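Side-chain contacts in glutathione S-transferase (Xanthomonas axonopodis pv. citri, PDB 6NV6), which probably conjugates glutathione, which it binds, to electrophilic substrates as a theta-class transferase of a citrus canker bacterium: residues S103-V108 with G166-A171; W172-I177 with A187-L192. All coordinates share one frame; numbering follows the deposited sequence.

Contact 1 (S103-V108 with G166-A171)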
loop_
_atom_site.group_PDB
_atom_site.type_symbol
_atom_site.label_atom_id
_atom_site.label_comp_id
_atom_site.label_asym_id
_atom_site.label_seq_id
_atom_site.Cartn_x
_atom_site.Cartn_y
_atom_site.Cartn_z
ATOM N N SER A 103 7.827 -8.701 0.405
ATOM C CA SER A 103 9.062 -9.456 0.549
ATOM C C SER A 103 10.293 -8.557 0.617
ATOM O O SER A 103 11.295 -8.934 1.239
ATOM C CB SER A 103 9.193 -10.454 -0.602
ATOM O OG SER A 103 9.793 -9.863 -1.739
ATOM N N THR A 104 10.252 -7.379 -0.008
ATOM C CA THR A 104 11.490 -6.641 -0.230
ATOM C C THR A 104 11.435 -5.203 0.273
ATOM O O THR A 104 12.432 -4.687 0.780
ATOM C CB THR A 104 11.835 -6.659 -1.728
ATOM O OG1 THR A 104 11.980 -8.014 -2.168
ATOM C CG2 THR A 104 13.129 -5.910 -2.006
ATOM N N PHE A 105 10.292 -4.536 0.157
ATOM C CA PHE A 105 10.271 -3.114 0.466
ATOM C C PHE A 105 9.802 -2.808 1.880
ATOM O O PHE A 105 10.370 -1.928 2.538
ATOM C CB PHE A 105 9.381 -2.372 -0.533
ATOM C CG PHE A 105 9.245 -0.910 -0.235
ATOM C CD1 PHE A 105 10.296 -0.050 -0.473
ATOM C CD2 PHE A 105 8.070 -0.398 0.308
ATOM C CE1 PHE A 105 10.180 1.301 -0.188
ATOM C CE2 PHE A 105 7.938 0.965 0.595
ATOM C CZ PHE A 105 8.998 1.814 0.348
ATOM N N ALA A 106 8.783 -3.516 2.367
ATOM C CA ALA A 106 8.093 -3.087 3.580
ATOM C C ALA A 106 9.015 -3.089 4.800
ATOM O O ALA A 106 8.952 -2.176 5.634
ATOM C CB ALA A 106 6.873 -3.976 3.814
ATOM N N GLY A 107 9.891 -4.094 4.911
ATOM C CA GLY A 107 10.715 -4.209 6.103
ATOM C C GLY A 107 11.653 -3.029 6.273
ATOM O O GLY A 107 11.668 -2.378 7.324
ATOM N N VAL A 108 12.442 -2.725 5.236
ATOM C CA VAL A 108 13.368 -1.599 5.329
ATOM C C VAL A 108 12.599 -0.292 5.451
ATOM O O VAL A 108 12.995 0.609 6.199
ATOM C CB VAL A 108 14.354 -1.589 4.139
ATOM C CG1 VAL A 108 13.648 -1.307 2.835
ATOM C CG2 VAL A 108 15.472 -0.566 4.370
ATOM N N GLY A 166 1.142 1.087 -3.460
ATOM C CA GLY A 166 0.471 2.376 -3.453
ATOM C C GLY A 166 0.126 2.857 -2.057
ATOM O O GLY A 166 0.142 4.064 -1.791
ATOM N N SER A 167 -0.176 1.931 -1.145
ATOM C CA SER A 167 -0.493 2.333 0.220
ATOM C C SER A 167 0.755 2.715 1.005
ATOM O O SER A 167 0.673 3.531 1.931
ATOM C CB SER A 167 -1.266 1.221 0.934
ATOM O OG SER A 167 -2.267 0.655 0.105
ATOM N N PHE A 168 1.910 2.139 0.662
ATOM C CA PHE A 168 3.157 2.581 1.284
ATOM C C PHE A 168 3.624 3.906 0.705
ATOM O O PHE A 168 4.114 4.769 1.446
ATOM C CB PHE A 168 4.259 1.539 1.096
ATOM C CG PHE A 168 4.176 0.375 2.041
ATOM C CD1 PHE A 168 4.747 0.441 3.295
ATOM C CD2 PHE A 168 3.540 -0.797 1.664
ATOM C CE1 PHE A 168 4.677 -0.642 4.161
ATOM C CE2 PHE A 168 3.466 -1.879 2.527
ATOM C CZ PHE A 168 4.038 -1.795 3.784
ATOM N N ILE A 169 3.462 4.090 -0.611
ATOM C CA ILE A 169 4.105 5.214 -1.285
ATOM C C ILE A 169 3.501 6.543 -0.861
ATOM O O ILE A 169 4.117 7.599 -1.075
ATOM C CB ILE A 169 4.046 5.041 -2.813
ATOM C CG1 ILE A 169 5.371 5.481 -3.425
ATOM C CG2 ILE A 169 2.886 5.814 -3.406
ATOM C CD1 ILE A 169 6.502 4.524 -3.127
ATOM N N TYR A 170 2.315 6.517 -0.249
ATOM C CA TYR A 170 1.819 7.705 0.433
ATOM C C TYR A 170 2.771 8.114 1.557
ATOM O O TYR A 170 3.179 9.278 1.653
ATOM C CB TYR A 170 0.412 7.447 0.972
ATOM C CG TYR A 170 -0.096 8.561 1.859
ATOM C CD1 TYR A 170 -0.314 9.834 1.344
ATOM C CD2 TYR A 170 -0.353 8.345 3.211
ATOM C CE1 TYR A 170 -0.774 10.849 2.136
ATOM C CE2 TYR A 170 -0.817 9.363 4.015
ATOM C CZ TYR A 170 -1.027 10.611 3.467
ATOM O OH TYR A 170 -1.495 11.628 4.258
ATOM N N ALA A 171 3.148 7.161 2.410
ATOM C CA ALA A 171 4.105 7.468 3.467
ATOM C C ALA A 171 5.424 7.954 2.883
ATOM O O ALA A 171 5.992 8.948 3.351
ATOM C CB ALA A 171 4.322 6.240 4.352
#
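Phe168 meets two consecutive residues of the facing helix, Phe105 and Ala106, and these three side chains make the contact between 103-108 and 166-171. The backbones stand well apart: the closest alpha carbons, those of Ala106 and Phe168, are 7.9 Å from each other, so side chains span the gap. Phe105 presents the rim of its ring. Its CE2 lies 3.8 Å from CB of Phe168, which sits at the Phe105 edge near the ring plane. The ring planes are turned 89° to each other with centroids 5.9 Å apart, an offset edge-to-face (T-shaped) pair in which Phe105 gives the edge and Phe168 the face. Phe105 holds CG anti to its own N (chi1 177°), and this carries the ring across toward 166-171. Phe168 has CG beside its backbone N (chi1 -79°); the two side chains pass in opposite directions, and CZ of Phe168 ends next to Ala106. There the methyl CB is 3.6 Å from CZ of Phe168. Beyond the pair, Phe105 touches Leu140 of helix 126-146, while Phe168 reaches Ser13 and Lys17 of helix 13-25. No hydrogen bond or charge pair links the two segments; the contact is wholly apolar, and cohesion between these helices of the C-terminal domain rests here on ring-to-ring and methyl-to-ring packing.

Contact 2 (W172-I177 with A187-L192); sequences WFEMPI and AWYARL
The end of helix 163-174 faces helix 183-193 with the alpha carbons of Phe173 and Tyr189, the nearest pair, 8.6 Å apart; the helix ends there, Met175 already having an extended backbone. Between them the Phe173 and Tyr189 rings lie almost parallel, planes at 7° and centroids 4.9 Å apart, but displaced sidelong, with little of one ring above the other. The rings approach closest at their CD2 atoms: Phe173 CD2 is 3.3 Å from Tyr189 CD2, and CB of Phe173 comes 3.6 Å from CE2 of Tyr189. With CG anti to the backbone N (chi1 176°), the Tyr189 side chain extends across to 172-177 and delivers its hydroxyl to Glu174. The Glu174 chain bends at chi2 (-58°), bringing OE2 to 2.9 Å from Tyr189 OH, which donates the hydrogen bond. The hydroxyl meets the anti side of OE2, somewhat out of the carboxylate plane, while OE2 lies at the edge of the Tyr189 ring. Arg193 makes a cation-pi contact with Tyr189. Apolar ring-to-ring packing and a hydrogen bond to the exposed Glu174 join consecutive helices of the all-helical C-terminal domain of the glutathione transferase fold.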
loop_
_atom_site.group_PDB
_atom_site.type_symbol
_atom_site.label_atom_id
_atom_site.label_comp_id
_atom_site.label_asym_id
_atom_site.label_seq_id
_atom_site.Cartn_x
_atom_site.Cartn_y
_atom_site.Cartn_z
ATOM N N TRP A 172 5.916 7.277 1.844
ATOM C CA TRP A 172 7.178 7.663 1.226
ATOM C C TRP A 172 7.200 9.136 0.825
ATOM O O TRP A 172 8.173 9.844 1.090
ATOM C CB TRP A 172 7.444 6.784 0.007
ATOM C CG TRP A 172 8.643 7.186 -0.808
ATOM C CD1 TRP A 172 8.643 7.815 -2.034
ATOM C CD2 TRP A 172 10.021 6.984 -0.468
ATOM N NE1 TRP A 172 9.935 8.010 -2.466
ATOM C CE2 TRP A 172 10.797 7.508 -1.526
ATOM C CE3 TRP A 172 10.674 6.405 0.624
ATOM C CZ2 TRP A 172 12.188 7.466 -1.520
ATOM C CZ3 TRP A 172 12.055 6.374 0.626
ATOM C CH2 TRP A 172 12.795 6.898 -0.436
ATOM N N PHE A 173 6.137 9.619 0.195
ATOM C CA PHE A 173 6.179 10.952 -0.384
ATOM C C PHE A 173 5.803 12.044 0.603
ATOM O O PHE A 173 6.221 13.196 0.424
ATOM C CB PHE A 173 5.257 11.019 -1.606
ATOM C CG PHE A 173 5.889 10.494 -2.873
ATOM C CD1 PHE A 173 6.989 11.135 -3.430
ATOM C CD2 PHE A 173 5.402 9.345 -3.492
ATOM C CE1 PHE A 173 7.575 10.655 -4.588
ATOM C CE2 PHE A 173 5.986 8.863 -4.652
ATOM C CZ PHE A 173 7.075 9.519 -5.197
ATOM N N GLU A 174 5.043 11.724 1.645
ATOM C CA GLU A 174 4.597 12.743 2.583
ATOM C C GLU A 174 5.382 12.726 3.884
ATOM O O GLU A 174 5.228 13.647 4.691
ATOM C CB GLU A 174 3.098 12.584 2.848
ATOM C CG GLU A 174 2.270 12.488 1.553
ATOM C CD GLU A 174 2.437 13.704 0.625
ATOM O OE1 GLU A 174 2.658 14.818 1.150
ATOM O OE2 GLU A 174 2.343 13.554 -0.621
ATOM N N MET A 175 6.212 11.707 4.097
ATOM C CA MET A 175 7.238 11.670 5.131
ATOM C C MET A 175 8.159 12.876 5.051
ATOM O O MET A 175 8.497 13.332 3.951
ATOM C CB MET A 175 8.105 10.418 5.011
ATOM C CG MET A 175 7.747 9.309 5.938
ATOM S SD MET A 175 9.120 8.150 6.024
ATOM C CE MET A 175 9.630 8.128 4.322
ATOM N N PRO A 176 8.625 13.385 6.189
ATOM C CA PRO A 176 9.631 14.460 6.159
ATOM C C PRO A 176 11.038 13.904 5.953
ATOM O O PRO A 176 11.815 13.689 6.882
ATOM C CB PRO A 176 9.450 15.119 7.527
ATOM C CG PRO A 176 9.032 13.992 8.424
ATOM C CD PRO A 176 8.289 12.982 7.569
ATOM N N ILE A 177 11.379 13.640 4.688
ATOM C CA ILE A 177 12.687 13.122 4.305
ATOM C C ILE A 177 13.107 13.765 2.986
ATOM O O ILE A 177 12.302 14.375 2.280
ATOM C CB ILE A 177 12.686 11.590 4.149
ATOM C CG1 ILE A 177 11.647 11.173 3.107
ATOM C CG2 ILE A 177 12.421 10.878 5.473
ATOM C CD1 ILE A 177 11.980 9.887 2.404
ATOM N N ALA A 187 4.852 10.333 -10.810
ATOM C CA ALA A 187 3.684 10.550 -11.660
ATOM C C ALA A 187 2.615 9.497 -11.402
ATOM O O ALA A 187 1.414 9.782 -11.518
ATOM C CB ALA A 187 4.098 10.549 -13.132
ATOM N N TRP A 188 3.038 8.274 -11.067
ATOM C CA TRP A 188 2.108 7.227 -10.665
ATOM C C TRP A 188 1.395 7.607 -9.375
ATOM O O TRP A 188 0.172 7.466 -9.265
ATOM C CB TRP A 188 2.883 5.918 -10.521
ATOM C CG TRP A 188 2.223 4.751 -9.806
ATOM C CD1 TRP A 188 1.203 3.964 -10.279
ATOM C CD2 TRP A 188 2.612 4.180 -8.545
ATOM N NE1 TRP A 188 0.919 2.966 -9.383
ATOM C CE2 TRP A 188 1.770 3.068 -8.313
ATOM C CE3 TRP A 188 3.585 4.502 -7.590
ATOM C CZ2 TRP A 188 1.863 2.278 -7.151
ATOM C CZ3 TRP A 188 3.680 3.710 -6.438
ATOM C CH2 TRP A 188 2.819 2.614 -6.231
ATOM N N TYR A 189 2.146 8.119 -8.400
ATOM C CA TYR A 189 1.533 8.595 -7.171
ATOM C C TYR A 189 0.578 9.747 -7.444
ATOM O O TYR A 189 -0.462 9.860 -6.785
ATOM C CB TYR A 189 2.621 9.019 -6.188
ATOM C CG TYR A 189 2.095 9.626 -4.908
ATOM C CD1 TYR A 189 1.112 8.982 -4.169
ATOM C CD2 TYR A 189 2.585 10.834 -4.440
ATOM C CE1 TYR A 189 0.632 9.524 -3.007
ATOM C CE2 TYR A 189 2.109 11.388 -3.277
ATOM C CZ TYR A 189 1.135 10.732 -2.566
ATOM O OH TYR A 189 0.655 11.294 -1.412
ATOM N N ALA A 190 0.912 10.609 -8.411
ATOM C CA ALA A 190 0.009 11.695 -8.776
ATOM C C ALA A 190 -1.298 11.162 -9.347
ATOM O O ALA A 190 -2.359 11.746 -9.113
ATOM C CB ALA A 190 0.688 12.636 -9.773
ATOM N N ARG A 191 -1.251 10.048 -10.075
ATOM C CA ARG A 191 -2.474 9.501 -10.646
ATOM C C ARG A 191 -3.261 8.712 -9.613
ATOM O O ARG A 191 -4.495 8.627 -9.695
ATOM C CB ARG A 191 -2.144 8.617 -11.844
ATOM C CG ARG A 191 -1.604 9.387 -13.034
ATOM C CD ARG A 191 -1.431 8.472 -14.247
ATOM N NE ARG A 191 -0.460 7.396 -14.012
ATOM C CZ ARG A 191 0.852 7.484 -14.242
ATOM N NH1 ARG A 191 1.660 6.495 -13.876
ATOM N NH2 ARG A 191 1.379 8.584 -14.768
ATOM N N LEU A 192 -2.566 8.119 -8.643
ATOM C CA LEU A 192 -3.266 7.500 -7.527
ATOM C C LEU A 192 -4.054 8.543 -6.750
ATOM O O LEU A 192 -5.208 8.311 -6.374
ATOM C CB LEU A 192 -2.273 6.784 -6.606
ATOM C CG LEU A 192 -1.585 5.541 -7.187
ATOM C CD1 LEU A 192 -0.557 4.984 -6.216
ATOM C CD2 LEU A 192 -2.591 4.476 -7.581
#

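In the fold
The two contacts follow one another along the chain: both segments of contact 1 precede those of contact 2, and their centres lie about 12 Å apart. Helix 163-174 serves both: its 166-171 part packs against helix 88-118, and its last turn meets helix 183-193. The two sites also touch directly, with Tyr170 CD1 3.3 Å from Tyr189 OH and Ile169 CG2 3.7 Å from Tyr189 CD1. Contact 1 is the more central, about 6 Å from the centre of the chain against about 12 Å for contact 2, and it is also the more buried. Helix 163-174 thus lies between two helical partners within the C-terminal domain, and through Phe168 it also reaches helix 13-25 of the thioredoxin-like N-terminal domain.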